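Local coordinates for tail spike protein (Acinetobacter phage vB_AbaP_AS12, PDB 6EU4) that probably binds and degrades the surface polysaccharide of Acinetobacter baumannii as a trimeric spike on the phage tail, at the interface of chains A and B. Residues are numbered along the deposited sequence; one frame, centred on the assembly and turned at random. Chains: chain A/B, Tail spike protein.

Contact 1: the interface of chains A and B. Residues chain A 581-586; chain B 591-594.
B:Arg591 grips A:Asp582 side-on where two neighbouring tailspike chains pair their YDLGSS and RNAY segments, a sequence pattern typical of phage tail proteins that carry an endosialidase-type chaperone. B:Arg591 NE reaches A:Asp582 OD1 at 2.9 Å on its syn side, and NH2 of the same arginine meets A:Asp582 OD2 at 2.9 Å from above the carboxylate plane. Both oxygens lie near the guanidinium plane, yet the two planes are turned 40° apart, and a bend at chi3 (59°) brings NE and NH2 round to the acid. A:Asp582 OD1 also receives a weak bond from the backbone N of B:Asn592. Water 1, 2.7 Å from A:Asp582 OD2, joins this oxygen to the phenol OH of B:Tyr594 and to the amide ND2 of B:Asn592. Main-chain bonds form a short parallel bridge: B:Arg591 N to A:Tyr581 O (2.7 Å), A:Leu583 N to B:Asn592 O (3.0 Å) and B:Tyr594 N to A:Leu583 O (2.8 Å). Among apolar contacts, the B:Tyr594 ring packs its face against backbone: the carbonyl carbon of A:Ser585 lies 3.9 Å from the ring centroid, and A:Ser586 N sits over the same ring toward its rim. A:Leu583 CB touches the methyl CB of B:Ala593 at 4.0 Å.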
ATOM      1  N   TYR A 581      33.444  24.973  56.333  1.00 29.18           N
ATOM      2  CA  TYR A 581      34.012  25.265  55.027  1.00 25.99           C
ATOM      3  C   TYR A 581      34.868  26.525  55.081  1.00 26.35           C
ATOM      4  O   TYR A 581      34.623  27.436  55.880  1.00 26.88           O
ATOM      5  CB  TYR A 581      32.898  25.418  53.986  1.00 24.78           C
ATOM      6  CG  TYR A 581      32.039  24.168  53.881  1.00 24.33           C
ATOM      7  CD1 TYR A 581      32.543  23.001  53.311  1.00 24.33           C
ATOM      8  CD2 TYR A 581      30.742  24.145  54.377  1.00 25.81           C
ATOM      9  CE1 TYR A 581      31.769  21.843  53.218  1.00 23.73           C
ATOM     10  CE2 TYR A 581      29.955  22.988  54.288  1.00 26.34           C
ATOM     11  CZ  TYR A 581      30.477  21.843  53.717  1.00 25.39           C
ATOM     12  OH  TYR A 581      29.704  20.700  53.633  1.00 25.91           O
ATOM     13  N   ASP A 582      35.890  26.559  54.230  1.00 25.16           N
ATOM     14  CA  ASP A 582      36.886  27.618  54.247  1.00 23.67           C
ATOM     15  C   ASP A 582      36.759  28.502  53.015  1.00 24.04           C
ATOM     16  O   ASP A 582      36.299  28.058  51.958  1.00 22.31           O
ATOM     17  CB  ASP A 582      38.312  27.059  54.267  1.00 25.41           C
ATOM     18  CG  ASP A 582      38.666  26.331  55.550  1.00 26.74           C
ATOM     19  OD1 ASP A 582      38.063  26.611  56.613  1.00 28.00           O
ATOM     20  OD2 ASP A 582      39.607  25.496  55.489  1.00 27.33           O
ATOM     21  N   LEU A 583      37.175  29.760  53.182  1.00 24.48           N
ATOM     22  CA  LEU A 583      37.476  30.662  52.074  1.00 24.19           C
ATOM     23  C   LEU A 583      38.973  30.560  51.818  1.00 23.84           C
ATOM     24  O   LEU A 583      39.784  31.039  52.619  1.00 24.21           O
ATOM     25  CB  LEU A 583      37.073  32.095  52.412  1.00 25.22           C
ATOM     26  CG  LEU A 583      35.586  32.274  52.688  1.00 24.96           C
ATOM     27  CD1 LEU A 583      35.323  33.592  53.365  1.00 26.37           C
ATOM     28  CD2 LEU A 583      34.786  32.148  51.411  1.00 24.43           C
ATOM     29  N   GLY A 584      39.340  29.917  50.725  1.00 24.12           N
ATOM     30  CA  GLY A 584      40.732  29.707  50.404  1.00 23.71           C
ATOM     31  C   GLY A 584      41.340  28.557  51.177  1.00 25.13           C
ATOM     32  O   GLY A 584      40.684  27.864  51.958  1.00 25.62           O
ATOM     33  N   SER A 585      42.636  28.356  50.936  1.00 24.31           N
ATOM     34  CA  SER A 585      43.449  27.376  51.655  1.00 25.05           C
ATOM     35  C   SER A 585      44.840  27.957  51.837  1.00 27.08           C
ATOM     36  O   SER A 585      45.206  28.947  51.198  1.00 26.75           O
ATOM     37  CB  SER A 585      43.537  26.050  50.901  1.00 26.32           C
ATOM     38  OG  SER A 585      44.240  26.223  49.675  1.00 27.88           O
ATOM     39  N   SER A 586      45.626  27.333  52.729  1.00 26.95           N
ATOM     40  CA  SER A 586      46.989  27.796  52.940  1.00 28.63           C
ATOM     41  C   SER A 586      47.773  27.826  51.639  1.00 29.36           C
ATOM     42  O   SER A 586      48.630  28.701  51.453  1.00 32.37           O
ATOM     43  CB  SER A 586      47.699  26.896  53.962  1.00 30.10           C
ATOM     44  OG  SER A 586      47.476  25.536  53.623  1.00 33.25           O
TER
ATOM     45  N   ARG B 591      34.726  28.569  58.350  1.00 30.10           N
ATOM     46  CA  ARG B 591      35.631  28.122  59.404  1.00 30.60           C
ATOM     47  C   ARG B 591      36.886  28.985  59.455  1.00 31.62           C
ATOM     48  O   ARG B 591      37.206  29.581  60.494  1.00 33.10           O
ATOM     49  CB  ARG B 591      35.987  26.647  59.182  1.00 32.52           C
ATOM     50  CG  ARG B 591      36.998  26.103  60.194  1.00 35.33           C
ATOM     51  CD  ARG B 591      37.310  24.655  59.912  1.00 37.27           C
ATOM     52  NE  ARG B 591      37.856  24.456  58.571  1.00 36.03           N
ATOM     53  CZ  ARG B 591      38.172  23.266  58.078  1.00 36.02           C
ATOM     54  NH1 ARG B 591      38.003  22.174  58.817  1.00 37.34           N
ATOM     55  NH2 ARG B 591      38.664  23.161  56.854  1.00 34.61           N
ATOM     56  N   ASN B 592      37.625  29.040  58.346  1.00 29.23           N
ATOM     57  CA  ASN B 592      38.840  29.834  58.226  1.00 29.31           C
ATOM     58  C   ASN B 592      38.802  30.582  56.902  1.00 28.90           C
ATOM     59  O   ASN B 592      38.073  30.208  55.987  1.00 25.36           O
ATOM     60  CB  ASN B 592      40.105  28.966  58.272  1.00 28.14           C
ATOM     61  CG  ASN B 592      40.502  28.581  59.687  1.00 30.14           C
ATOM     62  OD1 ASN B 592      40.703  29.441  60.538  1.00 30.51           O
ATOM     63  ND2 ASN B 592      40.616  27.285  59.939  1.00 31.35           N
ATOM     64  N   ALA B 593      39.606  31.639  56.803  1.00 29.07           N
ATOM     65  CA  ALA B 593      39.785  32.348  55.544  1.00 27.31           C
ATOM     66  C   ALA B 593      41.270  32.586  55.344  1.00 29.23           C
ATOM     67  O   ALA B 593      41.949  33.069  56.255  1.00 31.12           O
ATOM     68  CB  ALA B 593      39.020  33.672  55.533  1.00 27.75           C
ATOM     69  N   TYR B 594      41.773  32.229  54.167  1.00 28.70           N
ATOM     70  CA  TYR B 594      43.191  32.344  53.848  1.00 27.76           C
ATOM     71  C   TYR B 594      43.363  33.412  52.774  1.00 27.78           C
ATOM     72  O   TYR B 594      43.044  33.179  51.605  1.00 26.09           O
ATOM     73  CB  TYR B 594      43.748  31.004  53.384  1.00 27.51           C
ATOM     74  CG  TYR B 594      43.668  29.935  54.446  1.00 28.44           C
ATOM     75  CD1 TYR B 594      42.539  29.126  54.565  1.00 27.71           C
ATOM     76  CD2 TYR B 594      44.716  29.730  55.325  1.00 31.01           C
ATOM     77  CE1 TYR B 594      42.460  28.152  55.538  1.00 28.22           C
ATOM     78  CE2 TYR B 594      44.647  28.752  56.304  1.00 32.37           C
ATOM     79  CZ  TYR B 594      43.519  27.967  56.403  1.00 31.36           C
ATOM     80  OH  TYR B 594      43.454  26.997  57.377  1.00 31.12           O
TER
HETATM   81  O   HOH W   1      41.317  25.415  57.626  1.00 28.65           O

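Contact 2: the interface of chains A and B. Residues chain A 457-461; chain B 468-470.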
ATOM      1  N   GLY A 457      -0.270   7.463  24.272  1.00 20.89           N
ATOM      2  CA  GLY A 457       0.208   8.745  23.778  1.00 20.68           C
ATOM      3  C   GLY A 457       1.693   8.994  23.885  1.00 20.30           C
ATOM      4  O   GLY A 457       2.137  10.104  23.553  1.00 21.38           O
ATOM      5  N   VAL A 458       2.477   8.012  24.319  1.00 16.35           N
ATOM      6  CA  VAL A 458       3.916   8.177  24.514  1.00 14.63           C
ATOM      7  C   VAL A 458       4.652   7.205  23.607  1.00 15.92           C
ATOM      8  O   VAL A 458       4.343   6.010  23.591  1.00 17.09           O
ATOM      9  CB  VAL A 458       4.311   7.946  25.981  1.00 15.56           C
ATOM     10  CG1 VAL A 458       5.833   8.076  26.185  1.00 15.97           C
ATOM     11  CG2 VAL A 458       3.559   8.894  26.881  1.00 19.76           C
ATOM     12  N   ARG A 459       5.625   7.711  22.865  1.00 15.27           N
ATOM     13  CA  ARG A 459       6.389   6.887  21.943  1.00 16.53           C
ATOM     14  C   ARG A 459       7.572   6.295  22.695  1.00 17.42           C
ATOM     15  O   ARG A 459       8.391   7.032  23.250  1.00 18.47           O
ATOM     16  CB  ARG A 459       6.871   7.712  20.753  1.00 16.10           C
ATOM     17  CG  ARG A 459       7.540   6.887  19.676  1.00 16.69           C
ATOM     18  CD  ARG A 459       7.992   7.777  18.526  1.00 18.94           C
ATOM     19  NE  ARG A 459       8.457   7.022  17.378  1.00 20.54           N
ATOM     20  CZ  ARG A 459       8.693   7.561  16.184  1.00 25.60           C
ATOM     21  NH1 ARG A 459       8.510   8.873  15.992  1.00 27.32           N
ATOM     22  NH2 ARG A 459       9.120   6.801  15.182  1.00 25.57           N
ATOM     23  N   TYR A 460       7.652   4.969  22.716  1.00 14.34           N
ATOM     24  CA  TYR A 460       8.751   4.246  23.341  1.00 13.72           C
ATOM     25  C   TYR A 460       9.617   3.637  22.255  1.00 16.24           C
ATOM     26  O   TYR A 460       9.128   2.864  21.425  1.00 17.86           O
ATOM     27  CB  TYR A 460       8.215   3.161  24.274  1.00 15.22           C
ATOM     28  CG  TYR A 460       7.462   3.738  25.441  1.00 17.04           C
ATOM     29  CD1 TYR A 460       6.088   4.008  25.356  1.00 18.20           C
ATOM     30  CD2 TYR A 460       8.127   4.051  26.623  1.00 19.35           C
ATOM     31  CE1 TYR A 460       5.407   4.550  26.425  1.00 18.15           C
ATOM     32  CE2 TYR A 460       7.450   4.592  27.696  1.00 18.47           C
ATOM     33  CZ  TYR A 460       6.095   4.848  27.586  1.00 19.80           C
ATOM     34  OH  TYR A 460       5.453   5.390  28.659  1.00 19.81           O
ATOM     35  N   GLN A 461      10.901   3.981  22.267  1.00 14.09           N
ATOM     36  CA  GLN A 461      11.888   3.405  21.368  1.00 14.89           C
ATOM     37  C   GLN A 461      12.996   2.755  22.193  1.00 15.16           C
ATOM     38  O   GLN A 461      13.564   3.389  23.096  1.00 15.05           O
ATOM     39  CB  GLN A 461      12.480   4.479  20.442  1.00 15.88           C
ATOM     40  CG  GLN A 461      11.470   5.154  19.530  1.00 18.41           C
ATOM     41  CD  GLN A 461      12.090   6.245  18.678  1.00 21.23           C
ATOM     42  OE1 GLN A 461      12.764   7.132  19.188  1.00 23.28           O
ATOM     43  NE2 GLN A 461      11.875   6.176  17.377  1.00 21.65           N
TER
ATOM     44  N   GLY B 468       4.441  12.330  24.678  1.00 16.43           N
ATOM     45  CA  GLY B 468       5.813  12.159  25.108  1.00 14.98           C
ATOM     46  C   GLY B 468       6.594  11.278  24.164  1.00 16.43           C
ATOM     47  O   GLY B 468       6.047  10.589  23.296  1.00 15.10           O
ATOM     48  N   LEU B 469       7.907  11.323  24.359  1.00 16.61           N
ATOM     49  CA  LEU B 469       8.857  10.541  23.581  1.00 16.63           C
ATOM     50  C   LEU B 469       9.888  10.028  24.567  1.00 17.07           C
ATOM     51  O   LEU B 469      10.555  10.827  25.235  1.00 16.21           O
ATOM     52  CB  LEU B 469       9.514  11.383  22.487  1.00 18.57           C
ATOM     53  CG  LEU B 469      10.702  10.783  21.747  1.00 21.02           C
ATOM     54  CD1 LEU B 469      10.400   9.406  21.180  1.00 22.72           C
ATOM     55  CD2 LEU B 469      11.116  11.759  20.625  1.00 23.04           C
ATOM     56  N   VAL B 470       9.996   8.704  24.678  1.00 15.49           N
ATOM     57  CA  VAL B 470      10.862   8.048  25.647  1.00 16.11           C
ATOM     58  C   VAL B 470      11.754   7.099  24.860  1.00 21.33           C
ATOM     59  O   VAL B 470      11.287   6.063  24.365  1.00 19.08           O
ATOM     60  CB  VAL B 470      10.062   7.304  26.730  1.00 16.36           C
ATOM     61  CG1 VAL B 470      10.960   6.504  27.619  1.00 17.00           C
ATOM     62  CG2 VAL B 470       9.280   8.290  27.574  1.00 16.56           C
TER
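B:Val470 packs its isopropyl group against A:Val458 and A:Tyr460, the apolar centre of an intermolecular parallel beta-sheet formed by strand 458-462 of chain A and strand 468-471 of chain B. B:Val470 CG2 meets A:Val458 CG1 at 3.7 Å, the two valines crossing at a slant. B:Val470 CB and CG1 stand above the ring plane of A:Tyr460, just outside its CD2–CE2 rim, with B:Val470 CB 3.8 Å from A:Tyr460 CD2; the tyrosine and valine side chains run side by side in the same direction. B:Val470 CG1 is anti to its backbone N (chi1 173°), which puts CG2 beside that N and toward A:Val458. The neighbouring residues turn the other way: A:Arg459, extended from CG to NE, runs alongside B:Leu469, with A:Arg459 CD 3.9 Å from B:Leu469 CD1. Between the two layers the strands are laced by main-chain bonds: A:Arg459 N to B:Gly468 O (2.9 Å), B:Val470 N to A:Arg459 O (2.7 Å) and A:Gln461 N to B:Val470 O (3.0 Å). At the polar rim, the side-chain carbonyl OE1 of A:Gln461 rests 3.8 Å from B:Leu469 CD1.

Contact 3: the interface of chains A and B. Residues chain A 569-572; chain B 564, 576, 581.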
ATOM      1  N   TYR A 569      26.291  35.915  42.248  1.00 17.59           N
ATOM      2  CA  TYR A 569      26.637  37.273  42.666  1.00 20.60           C
ATOM      3  C   TYR A 569      25.449  38.086  43.163  1.00 21.53           C
ATOM      4  O   TYR A 569      25.647  39.211  43.631  1.00 20.90           O
ATOM      5  CB  TYR A 569      27.374  38.023  41.541  1.00 19.97           C
ATOM      6  CG  TYR A 569      26.575  38.762  40.477  1.00 18.96           C
ATOM      7  CD1 TYR A 569      25.299  38.358  40.082  1.00 17.25           C
ATOM      8  CD2 TYR A 569      27.138  39.862  39.836  1.00 20.19           C
ATOM      9  CE1 TYR A 569      24.605  39.043  39.090  1.00 19.74           C
ATOM     10  CE2 TYR A 569      26.449  40.544  38.843  1.00 21.03           C
ATOM     11  CZ  TYR A 569      25.189  40.129  38.480  1.00 22.71           C
ATOM     12  OH  TYR A 569      24.520  40.815  37.503  1.00 24.03           O
ATOM     13  N   ARG A 570      24.248  37.530  43.134  1.00 23.12           N
ATOM     14  CA  ARG A 570      23.063  38.212  43.633  1.00 26.16           C
ATOM     15  C   ARG A 570      22.557  37.560  44.925  1.00 25.45           C
ATOM     16  O   ARG A 570      21.372  37.640  45.254  1.00 28.37           O
ATOM     17  CB  ARG A 570      22.010  38.228  42.522  1.00 29.09           C
ATOM     18  CG  ARG A 570      20.826  39.101  42.736  1.00 36.61           C
ATOM     19  CD  ARG A 570      19.995  39.209  41.445  1.00 34.93           C
ATOM     20  NE  ARG A 570      20.750  39.601  40.252  1.00 29.74           N
ATOM     21  CZ  ARG A 570      21.014  40.855  39.894  1.00 31.39           C
ATOM     22  NH1 ARG A 570      20.645  41.878  40.652  1.00 30.95           N
ATOM     23  NH2 ARG A 570      21.679  41.092  38.778  1.00 32.85           N
ATOM     24  N   ASP A 571      23.458  36.907  45.666  1.00 22.08           N
ATOM     25  CA  ASP A 571      23.118  36.247  46.924  1.00 23.86           C
ATOM     26  C   ASP A 571      24.321  36.300  47.859  1.00 24.39           C
ATOM     27  O   ASP A 571      25.471  36.383  47.419  1.00 24.10           O
ATOM     28  CB  ASP A 571      22.687  34.791  46.653  1.00 26.48           C
ATOM     29  CG  ASP A 571      21.960  34.137  47.829  1.00 32.82           C
ATOM     30  OD1 ASP A 571      21.593  34.833  48.802  1.00 34.77           O
ATOM     31  OD2 ASP A 571      21.740  32.902  47.763  1.00 34.57           O
ATOM     32  N   SER A 572      24.043  36.300  49.161  1.00 26.92           N
ATOM     33  CA  SER A 572      25.084  36.041  50.140  1.00 24.78           C
ATOM     34  C   SER A 572      25.569  34.595  49.982  1.00 23.43           C
ATOM     35  O   SER A 572      24.950  33.772  49.298  1.00 24.09           O
ATOM     36  CB  SER A 572      24.558  36.280  51.555  1.00 26.38           C
ATOM     37  OG  SER A 572      24.159  37.637  51.751  1.00 26.86           O
TER
ATOM     38  N   CYS B 564      21.655  36.007  37.227  1.00 18.64           N
ATOM     39  CA  CYS B 564      22.571  35.677  38.318  1.00 17.83           C
ATOM     40  C   CYS B 564      23.855  35.106  37.726  1.00 18.42           C
ATOM     41  O   CYS B 564      23.830  34.037  37.114  1.00 17.89           O
ATOM     42  CB  CYS B 564      21.940  34.658  39.270  1.00 19.15           C
ATOM     43  SG  CYS B 564      20.443  35.265  40.108  1.00 20.71           S
ATOM     44  N   ALA B 576      26.835  41.661  42.873  1.00 25.41           N
ATOM     45  CA  ALA B 576      26.021  42.435  41.940  1.00 25.06           C
ATOM     46  C   ALA B 576      25.802  43.863  42.415  1.00 27.00           C
ATOM     47  O   ALA B 576      25.558  44.754  41.589  1.00 26.88           O
ATOM     48  CB  ALA B 576      24.671  41.748  41.746  1.00 24.01           C
ATOM     49  N   TYR B 581      25.611  41.973  50.197  1.00 28.49           N
ATOM     50  CA  TYR B 581      25.665  40.538  50.424  1.00 26.13           C
ATOM     51  C   TYR B 581      26.799  40.203  51.381  1.00 27.34           C
ATOM     52  O   TYR B 581      27.806  40.912  51.450  1.00 27.94           O
ATOM     53  CB  TYR B 581      25.848  39.796  49.101  1.00 26.26           C
ATOM     54  CG  TYR B 581      24.751  40.136  48.127  1.00 24.03           C
ATOM     55  CD1 TYR B 581      23.468  39.626  48.301  1.00 25.36           C
ATOM     56  CD2 TYR B 581      24.982  40.995  47.055  1.00 26.82           C
ATOM     57  CE1 TYR B 581      22.444  39.945  47.418  1.00 27.51           C
ATOM     58  CE2 TYR B 581      23.960  41.318  46.163  1.00 28.83           C
ATOM     59  CZ  TYR B 581      22.695  40.791  46.359  1.00 28.99           C
ATOM     60  OH  TYR B 581      21.673  41.088  45.483  1.00 31.31           O
TER
HETATM   61  O   HOH W   2      19.188  40.014  45.719  1.00 50.24           O
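B:Tyr581 lies with one ring face against the backbone of A:Arg570 and A:Asp571, in a loop-to-loop contact between tailspike chains. At its root, B:Tyr581 CB lies 3.8 Å from the hydroxyl OG of A:Ser572; CG, anti to its own carbonyl carbon (chi1 -57°), passes over the peptide leaving A:Asp571. CD1 touches A:Asp571 C and A:Ser572 N, and B:Tyr581 CE1 approaches A:Arg570 O at 3.3 Å. A:Asp571 N stands above the ring toward its rim, while CD2 and CE2 face A:Tyr569 O and CZ nears A:Arg570 C. At the tip, the B:Tyr581 OH lies 3.5 Å from A:Arg570 CG. The same phenol B:Tyr581 OH binds water 2 at 2.7 Å. That water, in the ring plane, has a longer link of 3.3 Å to A:Arg570 O. A:Arg570 runs beside the tyrosine, its guanidinium turned 88° to the ring. Nearby, A:Tyr569, bordered like A:Arg570 by B:Cys564, takes the crowded position between backbone N and carbonyl carbon (chi1 86°), presenting its ring to B:Ala576, whose methyl CB sits 3.5 Å from the centroid. B:Ala576 N donates to A:Tyr569 O at 2.8 Å, a hydrogen bond that helps place the methyl over the ring. The site belongs to the C-terminal end of the modelled spike, in loops between strands 564-565 and 594-595.

Contacts 1 and 3 lie about 20 Å apart between C-alpha centres, near the C-terminal end of the modelled chain, whereas contact 2 sits further back along the spike, about 50 Å from contact 1 and about 41 Å from contact 3. Tyr581 belongs to both of the former sites: its carbonyl serves contact 1 and its ring contact 3. If the three copies follow one another cyclically, these two groups of each Tyr581 would face different neighbours, tying all three chains together. Contact 2 adds strand pairing, and contact 1 a shorter parallel bridge, so strand pairing between chains at separate levels probably helps hold the trimer in register.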